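Local coordinates for protein insensitive (Drosophila melanogaster, PDB 4IX7), which represses neural-development genes through a BEN domain that binds the palindrome CCAATTGG, and acts as a corepressor for Suppressor of Hairless in Notch signalling, at residues Asn23-Leu35 with Ile76-Glu90. Sequence-based numbering, arbitrary orientation.
Sequences NWSVCSLATRKLL and IIFAVTHKCNASEKE. With nucleotides of chain B; nucleotides of chain A.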
ATOM      1  N   ASN C  23      20.432   3.657  -6.485  1.00 25.25           N
ATOM      2  CA  ASN C  23      20.405   4.133  -5.110  1.00 25.46           C
ATOM      3  C   ASN C  23      19.563   3.179  -4.279  1.00 24.80           C
ATOM      4  O   ASN C  23      18.328   3.241  -4.292  1.00 27.12           O
ATOM      5  CB  ASN C  23      19.865   5.561  -5.024  1.00 25.94           C
ATOM      6  CG  ASN C  23      19.894   6.116  -3.608  1.00 26.13           C
ATOM      7  OD1 ASN C  23      20.407   5.473  -2.686  1.00 27.24           O
ATOM      8  ND2 ASN C  23      19.342   7.316  -3.427  1.00 30.81           N
ATOM      9  N   TRP C  24      20.236   2.297  -3.551  1.00 26.75           N
ATOM     10  CA  TRP C  24      19.552   1.279  -2.773  1.00 25.59           C
ATOM     11  C   TRP C  24      18.955   1.835  -1.474  1.00 27.07           C
ATOM     12  O   TRP C  24      18.441   1.083  -0.656  1.00 34.33           O
ATOM     13  CB  TRP C  24      20.493   0.103  -2.494  1.00 27.42           C
ATOM     14  CG  TRP C  24      21.056  -0.523  -3.751  1.00 28.34           C
ATOM     15  CD1 TRP C  24      22.296  -0.316  -4.292  1.00 30.17           C
ATOM     16  CD2 TRP C  24      20.391  -1.449  -4.622  1.00 24.31           C
ATOM     17  NE1 TRP C  24      22.443  -1.059  -5.440  1.00 30.36           N
ATOM     18  CE2 TRP C  24      21.288  -1.760  -5.665  1.00 30.71           C
ATOM     19  CE3 TRP C  24      19.124  -2.043  -4.621  1.00 26.40           C
ATOM     20  CZ2 TRP C  24      20.961  -2.643  -6.692  1.00 26.94           C
ATOM     21  CZ3 TRP C  24      18.799  -2.913  -5.640  1.00 20.74           C
ATOM     22  CH2 TRP C  24      19.714  -3.211  -6.660  1.00 24.12           C
ATOM     23  N   SER C  25      19.020   3.149  -1.281  1.00 30.11           N
ATOM     24  CA  SER C  25      18.435   3.759  -0.089  0.54 29.22           C
ATOM     25  C   SER C  25      16.965   4.115  -0.297  1.00 32.26           C
ATOM     26  O   SER C  25      16.243   4.375   0.665  1.00 29.30           O
ATOM     27  CB  SER C  25      19.217   5.006   0.336  0.54 28.65           C
ATOM     28  OG  SER C  25      19.002   6.080  -0.563  0.54 28.82           O
ATOM     29  N   VAL C  26      16.530   4.132  -1.558  1.00 28.08           N
ATOM     30  CA  VAL C  26      15.130   4.415  -1.889  1.00 21.52           C
ATOM     31  C   VAL C  26      14.519   3.230  -2.633  1.00 16.83           C
ATOM     32  O   VAL C  26      14.713   3.082  -3.844  1.00 20.60           O
ATOM     33  CB  VAL C  26      14.966   5.694  -2.729  1.00 20.99           C
ATOM     34  CG1 VAL C  26      13.474   5.992  -2.959  1.00 21.33           C
ATOM     35  CG2 VAL C  26      15.655   6.876  -2.047  1.00 24.41           C
ATOM     36  N   CYS C  27      13.791   2.404  -1.885  1.00 20.27           N
ATOM     37  CA  CYS C  27      13.266   1.121  -2.366  1.00 19.87           C
ATOM     38  C   CYS C  27      12.535   1.244  -3.684  1.00 20.34           C
ATOM     39  O   CYS C  27      12.796   0.492  -4.626  1.00 17.54           O
ATOM     40  CB  CYS C  27      12.336   0.506  -1.311  1.00 25.05           C
ATOM     41  SG  CYS C  27      11.402  -0.970  -1.850  1.00 27.12           S
ATOM     42  N   SER C  28      11.620   2.204  -3.754  1.00 16.75           N
ATOM     43  CA  SER C  28      10.771   2.331  -4.922  1.00 14.00           C
ATOM     44  C   SER C  28      11.551   2.685  -6.185  1.00 15.06           C
ATOM     45  O   SER C  28      11.289   2.142  -7.259  1.00 15.36           O
ATOM     46  CB  SER C  28       9.663   3.346  -4.665  1.00 18.82           C
ATOM     47  OG  SER C  28       8.721   3.291  -5.716  1.00 20.95           O
ATOM     48  N   LEU C  29      12.520   3.579  -6.054  1.00 15.44           N
ATOM     49  CA  LEU C  29      13.292   3.991  -7.214  1.00 14.24           C
ATOM     50  C   LEU C  29      14.202   2.852  -7.673  1.00 14.60           C
ATOM     51  O   LEU C  29      14.389   2.657  -8.869  1.00 15.96           O
ATOM     52  CB  LEU C  29      14.096   5.247  -6.901  1.00 14.05           C
ATOM     53  CG  LEU C  29      13.256   6.495  -6.623  1.00 16.86           C
ATOM     54  CD1 LEU C  29      14.181   7.662  -6.286  1.00 16.93           C
ATOM     55  CD2 LEU C  29      12.382   6.827  -7.820  1.00 17.08           C
ATOM     56  N   ALA C  30      14.750   2.099  -6.726  1.00 14.18           N
ATOM     57  CA  ALA C  30      15.595   0.958  -7.077  1.00 14.55           C
ATOM     58  C   ALA C  30      14.786  -0.068  -7.869  1.00 15.29           C
ATOM     59  O   ALA C  30      15.241  -0.596  -8.891  1.00 16.21           O
ATOM     60  CB  ALA C  30      16.187   0.327  -5.823  1.00 17.67           C
ATOM     61  N   THR C  31      13.569  -0.317  -7.395  1.00 13.27           N
ATOM     62  CA  THR C  31      12.661  -1.266  -8.025  1.00 15.00           C
ATOM     63  C   THR C  31      12.306  -0.808  -9.439  1.00 14.87           C
ATOM     64  O   THR C  31      12.359  -1.589 -10.392  1.00 13.60           O
ATOM     65  CB  THR C  31      11.403  -1.437  -7.165  1.00 14.23           C
ATOM     66  OG1 THR C  31      11.800  -1.909  -5.875  1.00 14.18           O
ATOM     67  CG2 THR C  31      10.451  -2.459  -7.774  1.00 15.72           C
ATOM     68  N   ARG C  32      11.971   0.468  -9.589  1.00 12.10           N
ATOM     69  CA  ARG C  32      11.628   1.007 -10.902  0.58 13.93           C
ATOM     70  C   ARG C  32      12.778   0.844 -11.885  1.00 13.36           C
ATOM     71  O   ARG C  32      12.571   0.463 -13.038  1.00 14.61           O
ATOM     72  CB  ARG C  32      11.227   2.485 -10.802  0.58 14.48           C
ATOM     73  CG  ARG C  32       9.902   2.718 -10.099  0.58 16.13           C
ATOM     74  CD  ARG C  32       9.630   4.207  -9.895  0.58 16.27           C
ATOM     75  NE  ARG C  32       8.310   4.402  -9.309  0.58 15.82           N
ATOM     76  CZ  ARG C  32       7.199   4.583 -10.015  0.58 16.51           C
ATOM     77  NH1 ARG C  32       6.036   4.732  -9.393  0.58 13.92           N
ATOM     78  NH2 ARG C  32       7.248   4.623 -11.340  0.58 18.10           N
ATOM     79  N   LYS C  33      13.998   1.129 -11.432  1.00 13.29           N
ATOM     80  CA  LYS C  33      15.143   1.033 -12.333  1.00 16.99           C
ATOM     81  C   LYS C  33      15.358  -0.397 -12.800  1.00 14.10           C
ATOM     82  O   LYS C  33      15.601  -0.640 -13.984  1.00 15.91           O
ATOM     83  CB  LYS C  33      16.418   1.577 -11.687  1.00 17.48           C
ATOM     84  CG  LYS C  33      17.626   1.577 -12.622  1.00 20.82           C
ATOM     85  CD  LYS C  33      17.343   2.361 -13.904  1.00 20.52           C
ATOM     86  CE  LYS C  33      18.635   2.699 -14.646  1.00 32.64           C
ATOM     87  NZ  LYS C  33      18.404   3.468 -15.905  1.00 43.84           N
ATOM     88  N   LEU C  34      15.266  -1.347 -11.875  1.00 14.13           N
ATOM     89  CA  LEU C  34      15.425  -2.747 -12.260  1.00 13.51           C
ATOM     90  C   LEU C  34      14.333  -3.132 -13.251  1.00 13.53           C
ATOM     91  O   LEU C  34      14.605  -3.800 -14.246  1.00 13.79           O
ATOM     92  CB  LEU C  34      15.394  -3.661 -11.030  1.00 13.73           C
ATOM     93  CG  LEU C  34      16.592  -3.535 -10.080  1.00 14.26           C
ATOM     94  CD1 LEU C  34      16.332  -4.283  -8.780  1.00 18.58           C
ATOM     95  CD2 LEU C  34      17.843  -4.076 -10.759  1.00 17.35           C
ATOM     96  N   LEU C  35      13.096  -2.720 -12.981  1.00 12.59           N
ATOM     97  CA  LEU C  35      11.987  -3.063 -13.871  1.00 13.37           C
ATOM     98  C   LEU C  35      12.180  -2.596 -15.307  1.00 13.65           C
ATOM     99  O   LEU C  35      11.935  -3.360 -16.237  1.00 13.12           O
ATOM    100  CB  LEU C  35      10.667  -2.511 -13.336  1.00 13.29           C
ATOM    101  CG  LEU C  35      10.058  -3.242 -12.140  1.00 13.27           C
ATOM    102  CD1 LEU C  35       8.922  -2.399 -11.589  1.00 12.86           C
ATOM    103  CD2 LEU C  35       9.564  -4.656 -12.486  1.00 13.68           C
ATOM    104  N   ILE C  76      13.963  -9.662  -8.654  1.00 15.52           N
ATOM    105  CA  ILE C  76      13.912  -8.247  -8.313  1.00 16.99           C
ATOM    106  C   ILE C  76      13.631  -8.087  -6.828  1.00 16.49           C
ATOM    107  O   ILE C  76      14.278  -7.289  -6.152  1.00 17.85           O
ATOM    108  CB  ILE C  76      12.856  -7.499  -9.148  1.00 13.22           C
ATOM    109  CG1 ILE C  76      13.319  -7.439 -10.610  1.00 14.72           C
ATOM    110  CG2 ILE C  76      12.606  -6.088  -8.587  1.00 16.02           C
ATOM    111  CD1 ILE C  76      12.252  -6.941 -11.555  1.00 15.98           C
ATOM    112  N   ILE C  77      12.686  -8.866  -6.314  1.00 14.50           N
ATOM    113  CA  ILE C  77      12.362  -8.820  -4.889  1.00 16.25           C
ATOM    114  C   ILE C  77      13.573  -9.246  -4.064  1.00 16.11           C
ATOM    115  O   ILE C  77      13.907  -8.605  -3.070  1.00 18.03           O
ATOM    116  CB  ILE C  77      11.143  -9.695  -4.563  1.00 14.90           C
ATOM    117  CG1 ILE C  77       9.889  -9.112  -5.217  1.00 16.30           C
ATOM    118  CG2 ILE C  77      10.953  -9.807  -3.064  1.00 18.97           C
ATOM    119  CD1 ILE C  77       8.679 -10.061  -5.175  1.00 18.58           C
ATOM    120  N   PHE C  78      14.247 -10.308  -4.493  1.00 16.66           N
ATOM    121  CA  PHE C  78      15.457 -10.752  -3.810  1.00 18.09           C
ATOM    122  C   PHE C  78      16.486  -9.629  -3.713  1.00 21.18           C
ATOM    123  O   PHE C  78      17.002  -9.338  -2.629  1.00 21.40           O
ATOM    124  CB  PHE C  78      16.069 -11.966  -4.517  1.00 21.82           C
ATOM    125  CG  PHE C  78      17.311 -12.489  -3.853  1.00 22.01           C
ATOM    126  CD1 PHE C  78      17.230 -13.496  -2.906  1.00 26.59           C
ATOM    127  CD2 PHE C  78      18.559 -11.981  -4.184  1.00 20.14           C
ATOM    128  CE1 PHE C  78      18.373 -13.984  -2.292  1.00 29.30           C
ATOM    129  CE2 PHE C  78      19.707 -12.461  -3.570  1.00 26.74           C
ATOM    130  CZ  PHE C  78      19.611 -13.467  -2.626  1.00 29.62           C
ATOM    131  N   ALA C  79      16.780  -8.995  -4.843  1.00 16.82           N
ATOM    132  CA  ALA C  79      17.816  -7.972  -4.875  1.00 18.14           C
ATOM    133  C   ALA C  79      17.455  -6.760  -4.013  1.00 18.96           C
ATOM    134  O   ALA C  79      18.278  -6.275  -3.231  1.00 19.91           O
ATOM    135  CB  ALA C  79      18.080  -7.539  -6.296  1.00 17.32           C
ATOM    136  N   VAL C  80      16.231  -6.260  -4.157  1.00 17.24           N
ATOM    137  CA  VAL C  80      15.855  -5.030  -3.458  1.00 16.79           C
ATOM    138  C   VAL C  80      15.748  -5.259  -1.946  1.00 21.17           C
ATOM    139  O   VAL C  80      16.245  -4.458  -1.158  1.00 23.48           O
ATOM    140  CB  VAL C  80      14.553  -4.403  -4.029  1.00 16.80           C
ATOM    141  CG1 VAL C  80      14.139  -3.177  -3.212  1.00 17.47           C
ATOM    142  CG2 VAL C  80      14.755  -4.007  -5.477  1.00 15.51           C
ATOM    143  N   THR C  81      15.131  -6.359  -1.537  1.00 17.98           N
ATOM    144  CA  THR C  81      15.023  -6.648  -0.103  1.00 21.47           C
ATOM    145  C   THR C  81      16.378  -6.871   0.567  1.00 23.00           C
ATOM    146  O   THR C  81      16.536  -6.548   1.745  1.00 31.42           O
ATOM    147  CB  THR C  81      14.084  -7.833   0.199  1.00 20.18           C
ATOM    148  OG1 THR C  81      14.590  -9.027  -0.409  1.00 20.09           O
ATOM    149  CG2 THR C  81      12.679  -7.545  -0.320  1.00 20.91           C
ATOM    150  N   HIS C  82      17.348  -7.409  -0.168  1.00 19.07           N
ATOM    151  CA  HIS C  82      18.682  -7.652   0.386  1.00 25.51           C
ATOM    152  C   HIS C  82      19.570  -6.408   0.390  1.00 28.14           C
ATOM    153  O   HIS C  82      20.528  -6.332   1.157  1.00 35.86           O
ATOM    154  CB  HIS C  82      19.392  -8.788  -0.354  1.00 26.45           C
ATOM    155  CG  HIS C  82      18.895 -10.152   0.013  1.00 31.21           C
ATOM    156  ND1 HIS C  82      17.665 -10.629  -0.385  1.00 27.31           N
ATOM    157  CD2 HIS C  82      19.462 -11.137   0.748  1.00 36.94           C
ATOM    158  CE1 HIS C  82      17.496 -11.852   0.088  1.00 29.08           C
ATOM    159  NE2 HIS C  82      18.572 -12.184   0.778  1.00 36.60           N
ATOM    160  N   LYS C  83      19.260  -5.435  -0.460  1.00 20.92           N
ATOM    161  CA  LYS C  83      20.115  -4.257  -0.587  1.00 24.50           C
ATOM    162  C   LYS C  83      19.494  -2.979  -0.025  1.00 27.78           C
ATOM    163  O   LYS C  83      20.206  -2.024   0.303  1.00 27.56           O
ATOM    164  CB  LYS C  83      20.531  -4.040  -2.047  1.00 23.32           C
ATOM    165  CG  LYS C  83      21.420  -5.140  -2.600  1.00 30.02           C
ATOM    166  CD  LYS C  83      22.023  -4.757  -3.941  1.00 36.28           C
ATOM    167  CE  LYS C  83      23.349  -4.037  -3.767  1.00 37.99           C
ATOM    168  NZ  LYS C  83      24.433  -4.966  -3.338  1.00 41.32           N
ATOM    169  N   CYS C  84      18.168  -2.958   0.079  1.00 27.65           N
ATOM    170  CA  CYS C  84      17.465  -1.793   0.598  0.54 31.85           C
ATOM    171  C   CYS C  84      16.914  -2.064   1.990  1.00 33.73           C
ATOM    172  O   CYS C  84      16.545  -1.133   2.706  1.00 38.78           O
ATOM    173  CB  CYS C  84      16.322  -1.399  -0.342  0.54 30.54           C
ATOM    174  SG  CYS C  84      15.627   0.233  -0.025  0.54 37.57           S
ATOM    175  N   ASN C  85      16.861  -3.342   2.359  1.00 32.85           N
ATOM    176  CA  ASN C  85      16.271  -3.773   3.622  1.00 41.87           C
ATOM    177  C   ASN C  85      14.797  -3.369   3.721  1.00 38.98           C
ATOM    178  O   ASN C  85      14.324  -2.908   4.758  1.00 45.28           O
ATOM    179  CB  ASN C  85      17.086  -3.270   4.815  1.00 46.09           C
ATOM    180  CG  ASN C  85      18.514  -3.789   4.802  1.00 44.71           C
ATOM    181  OD1 ASN C  85      18.794  -4.855   4.247  1.00 47.58           O
ATOM    182  ND2 ASN C  85      19.426  -3.036   5.409  1.00 52.65           N
ATOM    183  N   ALA C  86      14.091  -3.543   2.608  1.00 35.16           N
ATOM    184  CA  ALA C  86      12.660  -3.293   2.523  1.00 31.59           C
ATOM    185  C   ALA C  86      11.957  -4.630   2.645  1.00 23.80           C
ATOM    186  O   ALA C  86      12.582  -5.674   2.468  1.00 26.03           O
ATOM    187  CB  ALA C  86      12.326  -2.653   1.188  1.00 29.91           C
ATOM    188  N   SER C  87      10.664  -4.618   2.949  1.00 23.29           N
ATOM    189  CA  SER C  87       9.920  -5.871   2.995  1.00 25.97           C
ATOM    190  C   SER C  87       9.557  -6.294   1.581  1.00 21.17           C
ATOM    191  O   SER C  87       9.552  -5.474   0.655  1.00 21.76           O
ATOM    192  CB  SER C  87       8.650  -5.730   3.830  1.00 26.86           C
ATOM    193  OG  SER C  87       7.695  -4.927   3.157  1.00 24.71           O
ATOM    194  N   GLU C  88       9.258  -7.574   1.412  1.00 20.59           N
ATOM    195  CA  GLU C  88       8.802  -8.052   0.115  1.00 20.35           C
ATOM    196  C   GLU C  88       7.535  -7.303  -0.314  1.00 19.25           C
ATOM    197  O   GLU C  88       7.383  -6.938  -1.483  1.00 18.08           O
ATOM    198  CB  GLU C  88       8.554  -9.557   0.128  1.00 21.63           C
ATOM    199  CG  GLU C  88       7.805 -10.020  -1.107  1.00 28.06           C
ATOM    200  CD  GLU C  88       7.958 -11.498  -1.398  1.00 36.46           C
ATOM    201  OE1 GLU C  88       8.788 -12.167  -0.735  1.00 34.49           O
ATOM    202  OE2 GLU C  88       7.244 -11.988  -2.308  1.00 30.30           O
ATOM    203  N   LYS C  89       6.630  -7.054   0.629  1.00 19.40           N
ATOM    204  CA  LYS C  89       5.401  -6.334   0.299  1.00 16.91           C
ATOM    205  C   LYS C  89       5.687  -4.928  -0.261  1.00 17.41           C
ATOM    206  O   LYS C  89       5.043  -4.482  -1.216  1.00 17.66           O
ATOM    207  CB  LYS C  89       4.483  -6.244   1.519  1.00 19.79           C
ATOM    208  CG  LYS C  89       3.180  -5.530   1.228  1.00 21.08           C
ATOM    209  CD  LYS C  89       2.298  -5.424   2.463  1.00 23.26           C
ATOM    210  CE  LYS C  89       1.048  -4.605   2.149  1.00 34.57           C
ATOM    211  NZ  LYS C  89       0.062  -4.610   3.269  1.00 34.14           N
ATOM    212  N   GLU C  90       6.659  -4.243   0.332  1.00 17.30           N
ATOM    213  CA  GLU C  90       7.057  -2.909  -0.098  1.00 21.63           C
ATOM    214  C   GLU C  90       7.577  -2.939  -1.536  1.00 17.58           C
ATOM    215  O   GLU C  90       7.265  -2.059  -2.333  1.00 17.06           O
ATOM    216  CB  GLU C  90       8.141  -2.377   0.841  1.00 21.98           C
ATOM    217  CG  GLU C  90       8.428  -0.902   0.729  1.00 35.70           C
ATOM    218  CD  GLU C  90       9.373  -0.439   1.822  1.00 31.75           C
ATOM    219  OE1 GLU C  90       9.430  -1.124   2.871  1.00 34.25           O
ATOM    220  OE2 GLU C  90      10.063   0.587   1.629  1.00 36.88           O
TER
ATOM    221  P    DC B   4       8.908   7.067  -6.025  1.00 17.92           P
ATOM    222  OP1  DC B   4       9.934   7.212  -4.966  1.00 20.27           O
ATOM    223  OP2  DC B   4       8.705   5.767  -6.705  1.00 19.68           O
ATOM    224  O5'  DC B   4       7.485   7.473  -5.449  1.00 16.74           O
ATOM    225  C5'  DC B   4       7.359   8.742  -4.822  1.00 16.97           C
ATOM    226  C4'  DC B   4       5.895   8.999  -4.552  1.00 17.87           C
ATOM    227  O4'  DC B   4       5.180   9.058  -5.803  1.00 17.12           O
ATOM    228  C3'  DC B   4       5.192   7.887  -3.779  1.00 18.19           C
ATOM    229  O3'  DC B   4       5.052   8.382  -2.458  1.00 17.93           O
ATOM    230  C2'  DC B   4       3.847   7.691  -4.484  1.00 18.45           C
ATOM    231  C1'  DC B   4       3.821   8.817  -5.501  1.00 17.10           C
ATOM    232  N1   DC B   4       3.174   8.471  -6.794  1.00 15.06           N
ATOM    233  C2   DC B   4       2.003   9.132  -7.175  1.00 14.03           C
ATOM    234  O2   DC B   4       1.539   9.987  -6.417  1.00 15.61           O
ATOM    235  N3   DC B   4       1.417   8.811  -8.350  1.00 12.62           N
ATOM    236  C4   DC B   4       1.959   7.870  -9.138  1.00 13.62           C
ATOM    237  N4   DC B   4       1.347   7.582 -10.301  1.00 14.96           N
ATOM    238  C5   DC B   4       3.146   7.170  -8.755  1.00 15.56           C
ATOM    239  C6   DC B   4       3.715   7.499  -7.588  1.00 14.29           C
ATOM    240  P    DT B   3      10.357   7.404 -12.554  1.00 23.99           P
ATOM    241  OP1  DT B   3      11.793   7.274 -12.217  1.00 27.93           O
ATOM    242  OP2  DT B   3       9.592   6.293 -13.135  1.00 21.35           O
ATOM    243  O5'  DT B   3       9.584   7.842 -11.218  1.00 19.30           O
ATOM    244  C5'  DT B   3      10.150   8.874 -10.456  1.00 19.08           C
ATOM    245  C4'  DT B   3       9.214   9.184  -9.310  1.00 16.01           C
ATOM    246  O4'  DT B   3       8.005   9.769  -9.853  1.00 16.43           O
ATOM    247  C3'  DT B   3       8.769   7.972  -8.498  1.00 17.54           C
ATOM    248  O3'  DT B   3       9.184   8.181  -7.142  1.00 16.53           O
ATOM    249  C2'  DT B   3       7.254   7.935  -8.684  1.00 14.54           C
ATOM    250  C1'  DT B   3       6.925   9.374  -9.022  1.00 14.38           C
ATOM    251  N1   DT B   3       5.688   9.582  -9.809  1.00 14.60           N
ATOM    252  C2   DT B   3       4.788  10.545  -9.383  1.00 15.34           C
ATOM    253  O2   DT B   3       4.949  11.213  -8.371  1.00 17.43           O
ATOM    254  N3   DT B   3       3.682  10.679 -10.184  1.00 14.82           N
ATOM    255  C4   DT B   3       3.415   9.998 -11.354  1.00 13.96           C
ATOM    256  O4   DT B   3       2.392  10.203 -12.001  1.00 15.33           O
ATOM    257  C5   DT B   3       4.401   9.023 -11.745  1.00 14.66           C
ATOM    258  C7   DT B   3       4.209   8.213 -12.993  1.00 17.82           C
ATOM    259  C6   DT B   3       5.484   8.873 -10.977  1.00 13.74           C
TER
ATOM    260  P    DC A   5      -0.557  -7.843   4.207  1.00 21.35           P
ATOM    261  OP1  DC A   5       0.735  -8.569   4.212  1.00 27.37           O
ATOM    262  OP2  DC A   5      -0.616  -6.422   4.574  1.00 21.63           O
ATOM    263  O5'  DC A   5      -1.221  -7.961   2.754  1.00 18.79           O
ATOM    264  C5'  DC A   5      -1.433  -9.233   2.208  1.00 19.58           C
ATOM    265  C4'  DC A   5      -2.245  -9.077   0.941  1.00 16.56           C
ATOM    266  O4'  DC A   5      -3.581  -8.639   1.274  1.00 18.75           O
ATOM    267  C3'  DC A   5      -1.730  -8.003  -0.002  1.00 16.31           C
ATOM    268  O3'  DC A   5      -0.957  -8.688  -0.948  1.00 18.12           O
ATOM    269  C2'  DC A   5      -2.991  -7.411  -0.633  1.00 14.97           C
ATOM    270  C1'  DC A   5      -4.122  -8.147   0.061  1.00 20.13           C
ATOM    271  N1   DC A   5      -5.262  -7.306   0.424  1.00 16.39           N
ATOM    272  C2   DC A   5      -6.452  -7.403  -0.299  1.00 14.29           C
ATOM    273  O2   DC A   5      -6.495  -8.177  -1.269  1.00 17.66           O
ATOM    274  N3   DC A   5      -7.504  -6.638   0.077  1.00 15.79           N
ATOM    275  C4   DC A   5      -7.397  -5.805   1.117  1.00 14.41           C
ATOM    276  N4   DC A   5      -8.469  -5.074   1.439  1.00 16.83           N
ATOM    277  C5   DC A   5      -6.185  -5.698   1.863  1.00 15.52           C
ATOM    278  C6   DC A   5      -5.156  -6.462   1.491  1.00 16.35           C
TER
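Trp24 lays its indole beneath the aliphatic chain of Lys83, whose CD stands 3.6 Å from the centroid of the six-membered ring, a CH-pi contact over the face. A bend at chi3 (89°) carries the lysine CE back over the indole, 3.5 Å from Trp24 NE1; the ammonium is more distant and offers at most a weak cation-pi attraction. Val80 CG2 meets the same ring at its edge, near the plane. An alanine in place of Trp24 would probably leave the Lys83 chain without its flat support and free to turn, and open a gap beside Val80. In the conformer described, Cys84 SG lies against Cys27 CB. Cys27 SG in turn touches both Val80 CG1 and Ala86 CB, 3.6 Å from the latter. Further along, the side chains of Leu34 and Val80 slide past each other in opposite directions, CD1 of Leu34 3.7 Å from Val80 CG2; that of Leu35 crosses Ile76 at about a right angle, bringing Leu35 CD2 to Ile76 CD1. Thr31 OG1 touches Val80 but donates to Cys27 O, which satisfies its hydroxyl within its own helix. On the DNA side, Ser28 OG donates to OP2 of DC4 of chain B, as does Arg32 NE in the conformer modelled here, and Asp101 holds Arg32 NH1 by a salt bridge. The axes of segments 27-35 and 76-84 run roughly antiparallel (148°) and approach to 10.1 Å, packed within the DNA-binding BEN domain; Phe19 of helix 16-19 adjoins Trp24 and Lys83, and helix 88-112 brings Ile95 against Thr31.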